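Local atomic coordinates of AvmM (PDB entry 7FE6), a protein that catalyses macrocyclization in the biosynthesis of alchivemycin A, by dehydration and Michael-type addition. Residues A33-G38 with L142-G147; F43-T48 with L60-W65; S67-L72 with E146-E151; E151-F156 with A185-G190. All coordinates share one frame; numbering follows the deposited sequence.

From the N terminus, segment 33-38 opens the longest loop, which interaction 1 closes at 142-147 after the chain has completed one sheet and laid three strands of the other. Interaction 2 is nested inside it: strands 40-49 and 57-66, consecutive in the chain, lie in different sheets of the sandwich and pack across its core. Interaction 3 also starts inside that loop, at 67-72, but ends beyond it at 146-151, so the two loops overlap and share Glu146 and Gly147. Glu151 then passes the chain on to interaction 4, which follows in series and pairs strands 153-162 and 178-189. Interactions 1, 3 and 4 cluster on one side of the chain's centre, while interaction 2 lies near the centre itself.

Interaction 1 of 4, residues A33-G38 with L142-G147; sequences AVITPG and LAFREG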
loop_
_atom_site.group_PDB
_atom_site.type_symbol
_atom_site.label_atom_id
_atom_site.label_comp_id
_atom_site.label_asym_id
_atom_site.label_seq_id
_atom_site.Cartn_x
_atom_site.Cartn_y
_atom_site.Cartn_z
ATOM N N ALA A 33 9.794 0.493 7.562
ATOM C CA ALA A 33 9.851 -0.879 8.055
ATOM C C ALA A 33 10.751 -1.016 9.283
ATOM O O ALA A 33 10.669 -2.034 9.988
ATOM C CB ALA A 33 10.315 -1.821 6.946
ATOM N N VAL A 34 11.643 -0.050 9.525
ATOM C CA VAL A 34 12.422 0.015 10.754
ATOM C C VAL A 34 12.315 1.433 11.299
ATOM O O VAL A 34 12.535 2.408 10.565
ATOM C CB VAL A 34 13.902 -0.385 10.558
ATOM C CG1 VAL A 34 14.637 -0.225 11.847
ATOM C CG2 VAL A 34 14.033 -1.844 10.070
ATOM N N ILE A 35 11.947 1.545 12.572
ATOM C CA ILE A 35 11.849 2.822 13.264
ATOM C C ILE A 35 12.973 2.906 14.289
ATOM O O ILE A 35 13.174 1.979 15.085
ATOM C CB ILE A 35 10.470 2.993 13.927
ATOM C CG1 ILE A 35 9.384 3.198 12.849
ATOM C CG2 ILE A 35 10.514 4.124 14.939
ATOM C CD1 ILE A 35 7.964 3.138 13.333
ATOM N N THR A 36 13.711 4.000 14.263
ATOM C CA THR A 36 14.794 4.162 15.222
ATOM C C THR A 36 14.243 4.659 16.550
ATOM O O THR A 36 13.531 5.667 16.576
ATOM C CB THR A 36 15.838 5.145 14.709
ATOM O OG1 THR A 36 16.446 4.619 13.528
ATOM C CG2 THR A 36 16.910 5.409 15.772
ATOM N N PRO A 37 14.579 4.015 17.667
ATOM C CA PRO A 37 14.147 4.525 18.971
ATOM C C PRO A 37 14.570 5.969 19.165
ATOM O O PRO A 37 15.656 6.380 18.738
ATOM C CB PRO A 37 14.850 3.594 19.963
ATOM C CG PRO A 37 15.001 2.346 19.232
ATOM C CD PRO A 37 15.233 2.704 17.791
ATOM N N GLY A 38 13.655 6.759 19.740
ATOM C CA GLY A 38 13.908 8.141 20.058
ATOM C C GLY A 38 13.645 9.088 18.918
ATOM O O GLY A 38 13.485 10.291 19.151
ATOM N N LEU A 142 5.072 10.273 15.058
ATOM C CA LEU A 142 5.227 9.207 16.029
ATOM C C LEU A 142 6.689 9.086 16.411
ATOM O O LEU A 142 7.577 9.176 15.554
ATOM C CB LEU A 142 4.739 7.878 15.476
ATOM C CG LEU A 142 4.897 6.657 16.372
ATOM C CD1 LEU A 142 4.144 6.852 17.674
ATOM C CD2 LEU A 142 4.413 5.424 15.644
ATOM N N ALA A 143 6.921 8.900 17.708
ATOM C CA ALA A 143 8.255 8.703 18.250
ATOM C C ALA A 143 8.138 7.798 19.465
ATOM O O ALA A 143 7.328 8.060 20.358
ATOM C CB ALA A 143 8.902 10.046 18.625
ATOM N N PHE A 144 8.934 6.738 19.500
ATOM C CA PHE A 144 9.046 5.935 20.705
ATOM C C PHE A 144 10.208 6.439 21.534
ATOM O O PHE A 144 11.205 6.931 20.999
ATOM C CB PHE A 144 9.239 4.465 20.378
ATOM C CG PHE A 144 8.066 3.858 19.695
ATOM C CD1 PHE A 144 7.030 3.292 20.442
ATOM C CD2 PHE A 144 7.968 3.874 18.313
ATOM C CE1 PHE A 144 5.930 2.732 19.805
ATOM C CE2 PHE A 144 6.872 3.319 17.676
ATOM C CZ PHE A 144 5.857 2.748 18.417
ATOM N N ARG A 145 10.069 6.336 22.852
ATOM C CA ARG A 145 11.150 6.788 23.702
ATOM C C ARG A 145 12.381 5.927 23.446
ATOM O O ARG A 145 12.281 4.760 23.059
ATOM C CB ARG A 145 10.741 6.734 25.180
ATOM C CG ARG A 145 10.485 5.330 25.715
ATOM C CD ARG A 145 10.195 5.349 27.216
ATOM N NE ARG A 145 10.093 4.006 27.784
ATOM C CZ ARG A 145 11.142 3.225 28.023
ATOM N NH1 ARG A 145 12.366 3.645 27.728
ATOM N NH2 ARG A 145 10.975 2.019 28.546
ATOM N N GLU A 146 13.551 6.533 23.628
ATOM C CA GLU A 146 14.798 5.793 23.545
ATOM C C GLU A 146 14.787 4.657 24.555
ATOM O O GLU A 146 14.191 4.759 25.632
ATOM C CB GLU A 146 15.970 6.726 23.829
ATOM C CG GLU A 146 16.342 7.617 22.671
ATOM C CD GLU A 146 17.462 8.584 23.020
ATOM O OE1 GLU A 146 18.070 8.422 24.106
ATOM O OE2 GLU A 146 17.747 9.484 22.190
ATOM N N GLY A 147 15.464 3.570 24.215
ATOM C CA GLY A 147 15.600 2.495 25.163
ATOM C C GLY A 147 14.480 1.484 25.170
ATOM O O GLY A 147 14.467 0.610 26.046
HETATM O O HOH W 1 10.831 6.175 17.477
#
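Gly38 N donates to Phe144 O at 2.8 Å, a bond bent to 136° at the hydrogen, where the strand ending at Phe144 runs out. Gly38 adopts a positive phi of 86°, which suits glycine. It also lets Glu146 CG rest 3.6 Å from Gly38 CA, where a side chain on Gly38 would collide with it. Pro37 CB lies 4.2 Å from Arg145 O, and the ring limits the backbone just before Gly38. A water extends the backbone link, donating to Thr36 O at 2.9 Å and accepting from Phe144 N at 2.8 Å. It lies at the edge of the Phe144 ring, in its plane. Ile35 CG2 meets that ring edge, 4.2 Å from Phe144 CD2, and both residues also pack on Leu189.

Further out, Ile35 is held by backbone bonds to Arg188 and Gly190, and Arg145 NE forms a salt bridge with Asp76. Strands 34-35 and 135-144 belong to opposite sheets of the β-sandwich, so the contact joins the outermost strand of one to the end of the central strand of the other. Its polar links use main-chain atoms and one water, implying a join that depends more on backbone shape than on charged side chains.

Interaction 2 of 4, residues F43-T48 with L60-W65; sequences FSVFYT and LNLVIW
Leu60 packs against Val45 and Tyr47 between the two sheets of the β-sandwich, with strand 43-48 on one side and strand 60-65 on the other. The strand axes come within 8.7 Å with their N-to-C directions 131° apart, the separation of facing sheets whose side chains fill the gap and not that of paired neighbours.

Leu60 has the most surface buried by the contact. Its CG stands anti to the backbone N (chi1 179°), and the CD2 branch beyond it touches Val45 CG1 at 3.6 Å. The two aliphatic side chains run at a slant to each other. Nearer the backbone of the same leucine, CB lies 3.9 Å from Tyr47 CE1, the two side chains sliding past each other in opposite directions. Tyr47 CG sits between its backbone N and carbonyl carbon (chi1 58°), and the ring flanks Leu60 while its OH is hydrogen-bonded to Thr58 OG1. Tyrosine suits the place, giving an apolar ring to the core and a hydroxyl to a polar partner.

Val45 also uses CG1 on Leu62, 4.1 Å from CD1. The other branch of Leu62, CD2, meets Phe43 CZ tip to tip at 4.2 Å, approaching that ring at its edge. A β-branched valine keeps its methyls close to the main chain, while the longer leucines span the rest of the gap.

The side chain of Tyr47 is about 10 Å from bound alchivemycin A, and Arg50, further along the chain, lines that pocket. Between these segments the cohesion is entirely apolar, which implies that shape and burial, with no directional bond, hold the sheets here.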
loop_
_atom_site.group_PDB
_atom_site.type_symbol
_atom_site.label_atom_id
_atom_site.label_comp_id
_atom_site.label_asym_id
_atom_site.label_seq_id
_atom_site.Cartn_x
_atom_site.Cartn_y
_atom_site.Cartn_z
ATOM N N PHE A 43 4.098 9.854 9.034
ATOM C CA PHE A 43 3.459 9.090 7.971
ATOM C C PHE A 43 2.022 9.583 7.834
ATOM O O PHE A 43 1.568 10.464 8.567
ATOM C CB PHE A 43 3.508 7.574 8.222
ATOM C CG PHE A 43 2.799 7.135 9.477
ATOM C CD1 PHE A 43 3.471 7.091 10.696
ATOM C CD2 PHE A 43 1.447 6.796 9.451
ATOM C CE1 PHE A 43 2.819 6.700 11.851
ATOM C CE2 PHE A 43 0.800 6.393 10.599
ATOM C CZ PHE A 43 1.494 6.352 11.810
ATOM N N SER A 44 1.325 9.066 6.835
ATOM C CA SER A 44 -0.069 9.395 6.669
ATOM C C SER A 44 -0.860 8.101 6.588
ATOM O O SER A 44 -0.336 7.038 6.252
ATOM C CB SER A 44 -0.331 10.311 5.452
ATOM O OG SER A 44 -0.319 9.626 4.216
ATOM N N VAL A 45 -2.119 8.195 6.982
ATOM C CA VAL A 45 -3.037 7.071 6.945
ATOM C C VAL A 45 -4.409 7.659 6.649
ATOM O O VAL A 45 -4.741 8.752 7.121
ATOM C CB VAL A 45 -2.979 6.259 8.271
ATOM C CG1 VAL A 45 -3.065 7.183 9.499
ATOM C CG2 VAL A 45 -4.058 5.160 8.337
ATOM N N PHE A 46 -5.198 6.960 5.848
ATOM C CA PHE A 46 -6.461 7.526 5.417
ATOM C C PHE A 46 -7.464 6.398 5.250
ATOM O O PHE A 46 -7.101 5.292 4.845
ATOM C CB PHE A 46 -6.314 8.341 4.115
ATOM C CG PHE A 46 -5.264 7.812 3.144
ATOM C CD1 PHE A 46 -3.918 8.120 3.314
ATOM C CD2 PHE A 46 -5.642 7.053 2.032
ATOM C CE1 PHE A 46 -2.956 7.643 2.434
ATOM C CE2 PHE A 46 -4.691 6.572 1.131
ATOM C CZ PHE A 46 -3.338 6.872 1.325
ATOM N N TYR A 47 -8.721 6.664 5.583
ATOM C CA TYR A 47 -9.757 5.660 5.394
ATOM C C TYR A 47 -10.722 6.126 4.313
ATOM O O TYR A 47 -11.040 7.317 4.227
ATOM C CB TYR A 47 -10.472 5.332 6.714
ATOM C CG TYR A 47 -11.148 6.474 7.458
ATOM C CD1 TYR A 47 -10.427 7.269 8.366
ATOM C CD2 TYR A 47 -12.524 6.712 7.317
ATOM C CE1 TYR A 47 -11.044 8.304 9.081
ATOM C CE2 TYR A 47 -13.154 7.739 8.022
ATOM C CZ TYR A 47 -12.403 8.533 8.907
ATOM O OH TYR A 47 -13.015 9.540 9.604
ATOM N N THR A 48 -11.155 5.181 3.467
ATOM C CA THR A 48 -11.894 5.470 2.244
ATOM C C THR A 48 -13.153 4.621 2.193
ATOM O O THR A 48 -13.112 3.425 2.500
ATOM C CB THR A 48 -11.062 5.185 0.988
ATOM O OG1 THR A 48 -9.868 5.976 0.991
ATOM C CG2 THR A 48 -11.878 5.464 -0.295
ATOM N N LEU A 60 -10.845 7.843 12.849
ATOM C CA LEU A 60 -9.801 6.830 12.754
ATOM C C LEU A 60 -9.310 6.385 14.131
ATOM O O LEU A 60 -9.097 7.203 15.035
ATOM C CB LEU A 60 -8.603 7.355 11.953
ATOM C CG LEU A 60 -7.451 6.335 11.843
ATOM C CD1 LEU A 60 -7.858 5.124 11.011
ATOM C CD2 LEU A 60 -6.100 6.914 11.427
ATOM N N ASN A 61 -9.092 5.082 14.267
ATOM C CA ASN A 61 -8.347 4.513 15.381
ATOM C C ASN A 61 -7.046 3.915 14.855
ATOM O O ASN A 61 -6.979 3.434 13.716
ATOM C CB ASN A 61 -9.170 3.446 16.117
ATOM C CG ASN A 61 -10.501 3.990 16.636
ATOM O OD1 ASN A 61 -10.541 4.758 17.598
ATOM N ND2 ASN A 61 -11.597 3.620 15.968
ATOM N N LEU A 62 -6.002 3.996 15.684
ATOM C CA LEU A 62 -4.660 3.507 15.378
ATOM C C LEU A 62 -4.212 2.610 16.523
ATOM O O LEU A 62 -4.332 2.991 17.693
ATOM C CB LEU A 62 -3.682 4.671 15.205
ATOM C CG LEU A 62 -2.641 4.680 14.097
ATOM C CD1 LEU A 62 -3.275 4.640 12.715
ATOM C CD2 LEU A 62 -1.846 5.934 14.259
ATOM N N VAL A 63 -3.743 1.408 16.209
ATOM C CA VAL A 63 -3.330 0.457 17.236
ATOM C C VAL A 63 -1.842 0.190 17.108
ATOM O O VAL A 63 -1.356 -0.130 16.022
ATOM C CB VAL A 63 -4.121 -0.855 17.155
ATOM C CG1 VAL A 63 -3.708 -1.766 18.275
ATOM C CG2 VAL A 63 -5.596 -0.565 17.238
ATOM N N ILE A 64 -1.113 0.346 18.207
ATOM C CA ILE A 64 0.303 0.007 18.245
ATOM C C ILE A 64 0.447 -1.277 19.043
ATOM O O ILE A 64 -0.104 -1.387 20.141
ATOM C CB ILE A 64 1.153 1.139 18.835
ATOM C CG1 ILE A 64 0.922 2.424 18.026
ATOM C CG2 ILE A 64 2.625 0.713 18.827
ATOM C CD1 ILE A 64 1.757 3.599 18.484
ATOM N N TRP A 65 1.144 -2.254 18.475
ATOM C CA TRP A 65 1.206 -3.612 18.998
ATOM C C TRP A 65 2.652 -4.080 19.024
ATOM O O TRP A 65 3.371 -3.940 18.029
ATOM C CB TRP A 65 0.355 -4.564 18.153
ATOM C CG TRP A 65 0.494 -6.046 18.504
ATOM C CD1 TRP A 65 0.176 -6.646 19.694
ATOM C CD2 TRP A 65 0.915 -7.109 17.622
ATOM N NE1 TRP A 65 0.403 -8.010 19.614
ATOM C CE2 TRP A 65 0.850 -8.317 18.356
ATOM C CE3 TRP A 65 1.356 -7.152 16.292
ATOM C CZ2 TRP A 65 1.203 -9.545 17.807
ATOM C CZ3 TRP A 65 1.705 -8.375 15.748
ATOM C CH2 TRP A 65 1.626 -9.555 16.506
#

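Interaction 3 of 4, residues S67-L72 with E146-E151; sequences SDRDDL and EGITSE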
loop_
_atom_site.group_PDB
_atom_site.type_symbol
_atom_site.label_atom_id
_atom_site.label_comp_id
_atom_site.label_asym_id
_atom_site.label_seq_id
_atom_site.Cartn_x
_atom_site.Cartn_y
_atom_site.Cartn_z
ATOM N N SER A 67 4.619 -7.624 19.586
ATOM C CA SER A 67 4.384 -9.053 19.680
ATOM C C SER A 67 5.306 -9.739 20.680
ATOM O O SER A 67 5.043 -10.891 21.051
ATOM C CB SER A 67 4.577 -9.705 18.319
ATOM O OG SER A 67 5.954 -9.777 18.036
ATOM N N ASP A 68 6.391 -9.075 21.100
ATOM C CA ASP A 68 7.482 -9.724 21.819
ATOM C C ASP A 68 7.760 -9.092 23.174
ATOM O O ASP A 68 8.842 -9.292 23.733
ATOM C CB ASP A 68 8.748 -9.727 20.959
ATOM C CG ASP A 68 9.145 -8.337 20.485
ATOM O OD1 ASP A 68 8.321 -7.403 20.594
ATOM O OD2 ASP A 68 10.277 -8.183 19.973
ATOM N N ARG A 69 6.799 -8.360 23.724
ATOM C CA ARG A 69 6.872 -7.831 25.077
ATOM C C ARG A 69 5.518 -7.242 25.433
ATOM O O ARG A 69 4.759 -6.829 24.549
ATOM C CB ARG A 69 7.975 -6.785 25.198
ATOM C CG ARG A 69 7.905 -5.690 24.165
ATOM C CD ARG A 69 9.220 -4.942 24.144
ATOM N NE ARG A 69 9.505 -4.327 25.438
ATOM C CZ ARG A 69 10.644 -3.711 25.730
ATOM N NH1 ARG A 69 11.613 -3.633 24.829
ATOM N NH2 ARG A 69 10.826 -3.181 26.928
ATOM N N ASP A 70 5.220 -7.190 26.736
ATOM C CA ASP A 70 3.905 -6.703 27.139
ATOM C C ASP A 70 3.977 -5.483 28.054
ATOM O O ASP A 70 2.958 -5.110 28.655
ATOM C CB ASP A 70 3.088 -7.809 27.808
ATOM C CG ASP A 70 3.797 -8.429 28.977
ATOM O OD1 ASP A 70 4.665 -7.765 29.591
ATOM O OD2 ASP A 70 3.458 -9.586 29.299
ATOM N N ASP A 71 5.134 -4.823 28.134
ATOM C CA ASP A 71 5.307 -3.656 28.990
ATOM C C ASP A 71 5.020 -2.325 28.296
ATOM O O ASP A 71 5.035 -1.291 28.967
ATOM C CB ASP A 71 6.730 -3.626 29.545
ATOM C CG ASP A 71 7.778 -3.833 28.459
ATOM O OD1 ASP A 71 7.452 -4.436 27.410
ATOM O OD2 ASP A 71 8.925 -3.376 28.649
ATOM N N LEU A 72 4.788 -2.302 26.987
ATOM C CA LEU A 72 4.488 -1.042 26.310
ATOM C C LEU A 72 3.212 -0.396 26.862
ATOM O O LEU A 72 2.211 -1.071 27.122
ATOM C CB LEU A 72 4.361 -1.274 24.797
ATOM C CG LEU A 72 3.916 -0.121 23.884
ATOM C CD1 LEU A 72 4.977 0.969 23.848
ATOM C CD2 LEU A 72 3.608 -0.615 22.459
ATOM N N GLU A 146 13.551 6.533 23.628
ATOM C CA GLU A 146 14.798 5.793 23.545
ATOM C C GLU A 146 14.787 4.657 24.555
ATOM O O GLU A 146 14.191 4.759 25.632
ATOM C CB GLU A 146 15.970 6.726 23.829
ATOM C CG GLU A 146 16.342 7.617 22.671
ATOM C CD GLU A 146 17.462 8.584 23.020
ATOM O OE1 GLU A 146 18.070 8.422 24.106
ATOM O OE2 GLU A 146 17.747 9.484 22.190
ATOM N N GLY A 147 15.464 3.570 24.215
ATOM C CA GLY A 147 15.600 2.495 25.163
ATOM C C GLY A 147 14.480 1.484 25.170
ATOM O O GLY A 147 14.467 0.610 26.046
ATOM N N ILE A 148 13.513 1.590 24.263
ATOM C CA ILE A 148 12.504 0.552 24.099
ATOM C C ILE A 148 12.615 0.031 22.674
ATOM O O ILE A 148 12.813 0.810 21.735
ATOM C CB ILE A 148 11.092 1.070 24.452
ATOM C CG1 ILE A 148 10.088 -0.086 24.522
ATOM C CG2 ILE A 148 10.635 2.162 23.486
ATOM C CD1 ILE A 148 8.781 0.276 25.251
ATOM N N THR A 149 12.589 -1.293 22.526
ATOM C CA THR A 149 12.778 -1.932 21.232
ATOM C C THR A 149 11.733 -3.020 21.022
ATOM O O THR A 149 11.067 -3.465 21.964
ATOM C CB THR A 149 14.160 -2.574 21.097
ATOM O OG1 THR A 149 14.284 -3.641 22.047
ATOM C CG2 THR A 149 15.261 -1.539 21.303
ATOM N N SER A 150 11.602 -3.445 19.762
ATOM C CA SER A 150 10.731 -4.560 19.433
ATOM C C SER A 150 11.164 -5.159 18.102
ATOM O O SER A 150 11.463 -4.425 17.159
ATOM C CB SER A 150 9.270 -4.110 19.372
ATOM O OG SER A 150 8.456 -5.182 18.952
ATOM N N GLU A 151 11.171 -6.482 18.019
ATOM C CA GLU A 151 11.598 -7.153 16.808
ATOM C C GLU A 151 10.444 -7.620 15.922
ATOM O O GLU A 151 10.683 -8.124 14.817
ATOM C CB GLU A 151 12.543 -8.290 17.188
ATOM C CG GLU A 151 13.873 -7.677 17.619
ATOM C CD GLU A 151 14.419 -6.789 16.491
ATOM O OE1 GLU A 151 14.669 -7.375 15.395
ATOM O OE2 GLU A 151 14.502 -5.533 16.649
#
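Asp68 and Ser150, their CA atoms 6.6 Å apart, mark the closest backbone approach of two irregular segments, in the loops at one end of the β-sandwich. Segment 67-72 follows strand 57-66. The loop segment 146-151 links strands 135-144 and 153-162, turning a corner at Glu151.

Asp68 serves this corner with both carboxylate oxygens. Its OD1 accepts from Ser150 OG at 2.8 Å, and OD2 accepts from Glu151 N at 2.7 Å in a nearly straight bond of 170°. Both donors come from the syn side, somewhat out of the carboxylate plane. Ser150 OG is anti to its backbone N (chi1 175°), which turns the hydroxyl to Asp68; a small polar residue fits here, and a short acid can hold a hydroxyl and an amide at once.

Arg69 joins several groups with one guanidinium. NE and NH2 grip Asp71 side-on, at 2.8 Å to OD1 and 2.6 Å to OD2, both in the guanidinium plane. That salt bridge within the loop fixes the group's rotation, and NH1 is left facing Thr149 O at 2.9 Å, a more bent bond. Over one face lies Ile148 CG1, so the charged group is also packed by an alkyl chain. A leucine in place of Arg69 would probably leave the Asp71 carboxylate without this counter-charge and Thr149 O without its NH1 donor.

Deeper in, Leu72 and Ile148 both reach Phe66 of strand 57-66. They cross at about a right angle, with Leu72 CD1 4.1 Å from Ile148 CD1.

Interaction 4 of 4, residues E151-F156 with A185-G190; sequences EHAGIF and ASFRLG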
loop_
_atom_site.group_PDB
_atom_site.type_symbol
_atom_site.label_atom_id
_atom_site.label_comp_id
_atom_site.label_asym_id
_atom_site.label_seq_id
_atom_site.Cartn_x
_atom_site.Cartn_y
_atom_site.Cartn_z
ATOM N N GLU A 151 11.171 -6.482 18.019
ATOM C CA GLU A 151 11.598 -7.153 16.808
ATOM C C GLU A 151 10.444 -7.620 15.922
ATOM O O GLU A 151 10.683 -8.124 14.817
ATOM C CB GLU A 151 12.543 -8.290 17.188
ATOM C CG GLU A 151 13.873 -7.677 17.619
ATOM C CD GLU A 151 14.419 -6.789 16.491
ATOM O OE1 GLU A 151 14.669 -7.375 15.395
ATOM O OE2 GLU A 151 14.502 -5.533 16.649
ATOM N N HIS A 152 9.203 -7.449 16.364
ATOM C CA HIS A 152 8.066 -7.618 15.470
ATOM C C HIS A 152 6.884 -6.867 16.067
ATOM O O HIS A 152 6.317 -7.288 17.083
ATOM C CB HIS A 152 7.728 -9.087 15.227
ATOM C CG HIS A 152 6.432 -9.276 14.498
ATOM N ND1 HIS A 152 6.196 -8.737 13.248
ATOM C CD2 HIS A 152 5.279 -9.888 14.867
ATOM C CE1 HIS A 152 4.967 -9.040 12.867
ATOM N NE2 HIS A 152 4.389 -9.737 13.831
ATOM N N ALA A 153 6.501 -5.782 15.405
ATOM C CA ALA A 153 5.490 -4.868 15.886
ATOM C C ALA A 153 4.650 -4.456 14.693
ATOM O O ALA A 153 5.024 -4.673 13.534
ATOM C CB ALA A 153 6.123 -3.644 16.562
ATOM N N GLY A 154 3.521 -3.828 14.972
ATOM C CA GLY A 154 2.682 -3.340 13.897
ATOM C C GLY A 154 1.978 -2.075 14.311
ATOM O O GLY A 154 1.668 -1.866 15.494
ATOM N N ILE A 155 1.739 -1.214 13.328
ATOM C CA ILE A 155 0.733 -0.170 13.452
ATOM C C ILE A 155 -0.486 -0.646 12.678
ATOM O O ILE A 155 -0.369 -1.090 11.523
ATOM C CB ILE A 155 1.246 1.176 12.927
ATOM C CG1 ILE A 155 2.577 1.516 13.587
ATOM C CG2 ILE A 155 0.244 2.259 13.234
ATOM C CD1 ILE A 155 3.274 2.753 13.015
ATOM N N PHE A 156 -1.653 -0.545 13.294
ATOM C CA PHE A 156 -2.883 -1.003 12.674
ATOM C C PHE A 156 -3.878 0.138 12.568
ATOM O O PHE A 156 -4.026 0.935 13.501
ATOM C CB PHE A 156 -3.531 -2.140 13.441
ATOM C CG PHE A 156 -2.728 -3.409 13.463
ATOM C CD1 PHE A 156 -1.638 -3.549 14.336
ATOM C CD2 PHE A 156 -3.076 -4.475 12.623
ATOM C CE1 PHE A 156 -0.922 -4.715 14.385
ATOM C CE2 PHE A 156 -2.358 -5.647 12.646
ATOM C CZ PHE A 156 -1.270 -5.774 13.537
ATOM N N ALA A 185 0.624 -2.348 9.233
ATOM C CA ALA A 185 1.960 -1.977 8.790
ATOM C C ALA A 185 2.918 -2.613 9.784
ATOM O O ALA A 185 2.935 -2.221 10.958
ATOM C CB ALA A 185 2.121 -0.461 8.732
ATOM N N SER A 186 3.680 -3.617 9.334
ATOM C CA SER A 186 4.641 -4.296 10.199
ATOM C C SER A 186 5.986 -3.596 10.165
ATOM O O SER A 186 6.440 -3.144 9.121
ATOM C CB SER A 186 4.827 -5.751 9.788
ATOM O OG SER A 186 3.636 -6.480 9.981
ATOM N N PHE A 187 6.641 -3.537 11.305
ATOM C CA PHE A 187 7.905 -2.827 11.375
ATOM C C PHE A 187 8.719 -3.437 12.501
ATOM O O PHE A 187 8.254 -4.329 13.209
ATOM C CB PHE A 187 7.676 -1.316 11.574
ATOM C CG PHE A 187 7.090 -0.957 12.915
ATOM C CD1 PHE A 187 5.729 -1.051 13.139
ATOM C CD2 PHE A 187 7.911 -0.490 13.948
ATOM C CE1 PHE A 187 5.190 -0.710 14.381
ATOM C CE2 PHE A 187 7.395 -0.158 15.177
ATOM C CZ PHE A 187 6.028 -0.261 15.402
ATOM N N ARG A 188 9.973 -3.023 12.592
ATOM C CA ARG A 188 10.792 -3.257 13.765
ATOM C C ARG A 188 11.116 -1.915 14.401
ATOM O O ARG A 188 11.284 -0.906 13.704
ATOM C CB ARG A 188 12.079 -3.993 13.410
ATOM C CG ARG A 188 11.887 -5.448 13.035
ATOM C CD ARG A 188 13.226 -6.146 13.014
ATOM N NE ARG A 188 14.184 -5.450 12.155
ATOM C CZ ARG A 188 15.180 -4.680 12.599
ATOM N NH1 ARG A 188 15.366 -4.504 13.906
ATOM N NH2 ARG A 188 15.997 -4.086 11.735
ATOM N N LEU A 189 11.222 -1.908 15.724
ATOM C CA LEU A 189 11.667 -0.731 16.470
ATOM C C LEU A 189 13.065 -1.046 16.983
ATOM O O LEU A 189 13.222 -1.776 17.967
ATOM C CB LEU A 189 10.704 -0.418 17.607
ATOM C CG LEU A 189 11.040 0.707 18.589
ATOM C CD1 LEU A 189 11.199 2.045 17.869
ATOM C CD2 LEU A 189 10.010 0.774 19.738
ATOM N N GLY A 190 14.079 -0.489 16.322
ATOM C CA GLY A 190 15.463 -0.808 16.639
ATOM C C GLY A 190 16.486 -0.351 15.616
ATOM O O GLY A 190 16.344 0.728 15.021
#
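Ala153 and Phe187 form the first rung of an antiparallel β-ladder between strands 153-162 and 178-189. Their bonds run both ways, Ala153 N to Phe187 O at 3.2 Å and Phe187 N to Ala153 O at 3.0 Å. Ile155 and Ala185 repeat the pattern, with Ile155 N to Ala185 O and Ala185 N to Ile155 O both at 2.8 Å. Between them lies the non-hydrogen-bonded pair Gly154 and Ser186. Gly154 CA lies 3.2 Å from Ala185 O in a CA-H...O contact. Glycine suits the site because a side chain would strike the Phe156 ring.

Apolar contacts gather on the face with Ala153, Ile155, Ala185 and Phe187. With CG between its backbone N and carbonyl carbon (chi1 68°), the Phe187 ring comes back against segment 151-156, and Ala153 CB sits over one face in a CH-pi contact, 3.9 Å from the ring centroid; alanine's single methyl suits this close approach. Ile155 CG1 approaches Phe187 CE1 at 3.5 Å, its side chain crossing the ring's at about a right angle.

Charges meet at the corner. Arg188 NH1 donates to the syn lone pair of Glu151 OE2 at 3.1 Å, nearly in the guanidinium plane, in a salt bridge, plus a weak bond to OE1. Arg188 NE pairs with Glu42 of the second subunit. An alanine at Arg188 would probably leave Glu151 and that neighbouring Glu42 without their shared counter-charge.

His152 ND1 likewise bonds His139 NE2 of the second subunit. The ladder thus combines an apolar face with polar links, consistent with the same strand end serving both the pairing within the chain and the subunit interface.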